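Local coordinates for protein aminopeptidase (Aneurinibacillus sp. AM-1, PDB 5IB9) that probably removes residues from the N-terminus of peptides as a zinc-dependent aminopeptidase of the M28 family, and carries an additional protease-associated domain, at residues D129-A134 and V142-N147. Residues are numbered along the deposited sequence; the frame is centred on the assembly and turned at random.
Sequences DKVRNA and VIIYNN
Lys130, Val131 and Ala134 of helix 127-136 pack against Val142 and Ile144 of strand 141-145, a buried, wholly apolar helix-on-sheet contact in the protease-associated (PA) domain, away from the zinc and inhibitor sites. The two elements are the helix and second strand of a beta-alpha-beta unit whose first strand, 117-121, pairs in parallel with 141-145; backbone bonds of Val142, Ile143 and Ile144 place strand 141-145 between 117-121 and 165-169. The short axes run roughly antiparallel, at 144°, and approach to 9.4 Å, close enough for the side chains of alternate strand residues to fill the gap. Val142 and Ile144 both direct CB toward the helix, whereas Ile143, between them, packs on Val167 and Ile169. Both methyls of Val142 meet Val131. CG1, anti to the backbone N (chi1 168°), lies 4.3 Å from Val131 CG2, while CG2, beside that N, is 4.2 Å from Val131 CA and also touches Ala134, one turn further along the helix. Val131 CG2 also meets Ile144 CD1, at 4.2 Å, so this methyl bridges both strand residues. Ile144 CD1 has a second neighbour in the aliphatic part of Lys130, whose CD lies 4.3 Å away; the Lys130 ammonium continues to the carbonyl oxygens of Gln121, Leu102 and Gly123, three acceptors for a buried charge. The closest approach between the segments is at the small residue, where Ala134 CB sits 3.7 Å from Val142 CG2.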
loop_
_atom_site.group_PDB
_atom_site.type_symbol
_atom_site.label_atom_id
_atom_site.label_comp_id
_atom_site.label_asym_id
_atom_site.label_seq_id
_atom_site.Cartn_x
_atom_site.Cartn_y
_atom_site.Cartn_z
ATOM N N ASP A 129 15.489 -5.746 11.605
ATOM C CA ASP A 129 15.279 -7.003 12.309
ATOM C C ASP A 129 16.110 -7.175 13.602
ATOM O O ASP A 129 15.621 -7.696 14.580
ATOM C CB ASP A 129 15.553 -8.181 11.394
ATOM C CG ASP A 129 14.316 -8.595 10.581
ATOM O OD1 ASP A 129 14.526 -9.439 9.678
ATOM O OD2 ASP A 129 13.173 -8.103 10.852
ATOM N N LYS A 130 17.340 -6.693 13.563
ATOM C CA LYS A 130 18.227 -6.644 14.751
ATOM C C LYS A 130 17.534 -5.888 15.834
ATOM O O LYS A 130 17.466 -6.369 16.951
ATOM C CB LYS A 130 19.548 -5.969 14.411
ATOM C CG LYS A 130 20.459 -6.748 13.487
ATOM C CD LYS A 130 21.503 -5.774 12.946
ATOM C CE LYS A 130 22.489 -6.323 11.852
ATOM N NZ LYS A 130 23.298 -7.497 12.340
ATOM N N VAL A 131 16.966 -4.714 15.526
ATOM C CA VAL A 131 16.243 -3.952 16.555
ATOM C C VAL A 131 15.008 -4.725 17.074
ATOM O O VAL A 131 14.727 -4.790 18.301
ATOM C CB VAL A 131 15.905 -2.521 16.060
ATOM C CG1 VAL A 131 15.067 -1.779 17.082
ATOM C CG2 VAL A 131 17.188 -1.762 15.782
ATOM N N ARG A 132 14.191 -5.258 16.159
ATOM C CA ARG A 132 12.998 -5.979 16.616
ATOM C C ARG A 132 13.342 -7.256 17.419
ATOM O O ARG A 132 12.722 -7.536 18.449
ATOM C CB ARG A 132 12.100 -6.339 15.414
ATOM C CG ARG A 132 11.172 -5.220 14.937
ATOM C CD ARG A 132 10.244 -5.767 13.832
ATOM N NE ARG A 132 11.035 -6.046 12.645
ATOM C CZ ARG A 132 11.035 -5.287 11.546
ATOM N NH1 ARG A 132 10.239 -4.202 11.446
ATOM N NH2 ARG A 132 11.833 -5.623 10.524
ATOM N N ASN A 133 14.345 -7.999 16.972
ATOM C CA ASN A 133 14.765 -9.221 17.703
ATOM C C ASN A 133 15.160 -8.912 19.159
ATOM O O ASN A 133 14.733 -9.613 20.088
ATOM C CB ASN A 133 15.897 -9.950 16.978
ATOM C CG ASN A 133 15.482 -10.494 15.594
ATOM O OD1 ASN A 133 16.340 -10.663 14.712
ATOM N ND2 ASN A 133 14.174 -10.686 15.383
ATOM N N ALA A 134 15.926 -7.832 19.351
ATOM C CA ALA A 134 16.343 -7.367 20.705
ATOM C C ALA A 134 15.183 -6.825 21.531
ATOM O O ALA A 134 15.055 -7.133 22.740
ATOM C CB ALA A 134 17.491 -6.320 20.573
ATOM N N VAL A 142 19.148 -0.176 21.511
ATOM C CA VAL A 142 20.057 -1.014 20.712
ATOM C C VAL A 142 21.175 -0.128 20.207
ATOM O O VAL A 142 20.966 1.008 19.783
ATOM C CB VAL A 142 19.341 -1.685 19.519
ATOM C CG1 VAL A 142 20.290 -2.247 18.648
ATOM C CG2 VAL A 142 18.330 -2.724 20.043
ATOM N N ILE A 143 22.414 -0.604 20.382
ATOM C CA ILE A 143 23.573 0.042 19.768
ATOM C C ILE A 143 24.126 -0.903 18.718
ATOM O O ILE A 143 24.465 -2.079 18.975
ATOM C CB ILE A 143 24.669 0.373 20.788
ATOM C CG1 ILE A 143 24.193 1.401 21.795
ATOM C CG2 ILE A 143 25.981 0.819 20.073
ATOM C CD1 ILE A 143 25.050 1.387 23.109
ATOM N N ILE A 144 24.138 -0.445 17.449
ATOM C CA ILE A 144 24.620 -1.270 16.392
ATOM C C ILE A 144 26.006 -0.738 15.989
ATOM O O ILE A 144 26.227 0.491 15.899
ATOM C CB ILE A 144 23.632 -1.299 15.165
ATOM C CG1 ILE A 144 22.265 -1.833 15.595
ATOM C CG2 ILE A 144 24.239 -2.212 14.127
ATOM C CD1 ILE A 144 21.226 -1.748 14.544
ATOM N N TYR A 145 26.972 -1.635 15.845
ATOM C CA TYR A 145 28.303 -1.172 15.472
ATOM C C TYR A 145 28.741 -1.645 14.079
ATOM O O TYR A 145 28.375 -2.759 13.596
ATOM C CB TYR A 145 29.366 -1.497 16.533
ATOM C CG TYR A 145 29.657 -2.953 16.798
ATOM C CD1 TYR A 145 30.777 -3.564 16.247
ATOM C CD2 TYR A 145 28.888 -3.701 17.722
ATOM C CE1 TYR A 145 31.101 -4.897 16.539
ATOM C CE2 TYR A 145 29.187 -5.055 18.022
ATOM C CZ TYR A 145 30.326 -5.635 17.447
ATOM O OH TYR A 145 30.666 -6.963 17.689
ATOM N N ASN A 146 29.522 -0.777 13.445
ATOM C CA ASN A 146 29.856 -0.937 12.009
ATOM C C ASN A 146 30.690 -2.174 11.675
ATOM O O ASN A 146 31.417 -2.741 12.535
ATOM C CB ASN A 146 30.471 0.349 11.431
ATOM C CG ASN A 146 30.075 0.586 9.973
ATOM O OD1 ASN A 146 29.513 -0.301 9.300
ATOM N ND2 ASN A 146 30.398 1.774 9.482
ATOM N N ASN A 147 30.534 -2.563 10.409
ATOM C CA ASN A 147 31.078 -3.743 9.763
ATOM C C ASN A 147 32.345 -3.403 9.033
ATOM O O ASN A 147 32.994 -4.291 8.482
ATOM C CB ASN A 147 30.111 -4.172 8.661
ATOM C CG ASN A 147 29.778 -5.622 8.729
ATOM O OD1 ASN A 147 28.830 -6.077 8.098
ATOM N ND2 ASN A 147 30.527 -6.370 9.547
#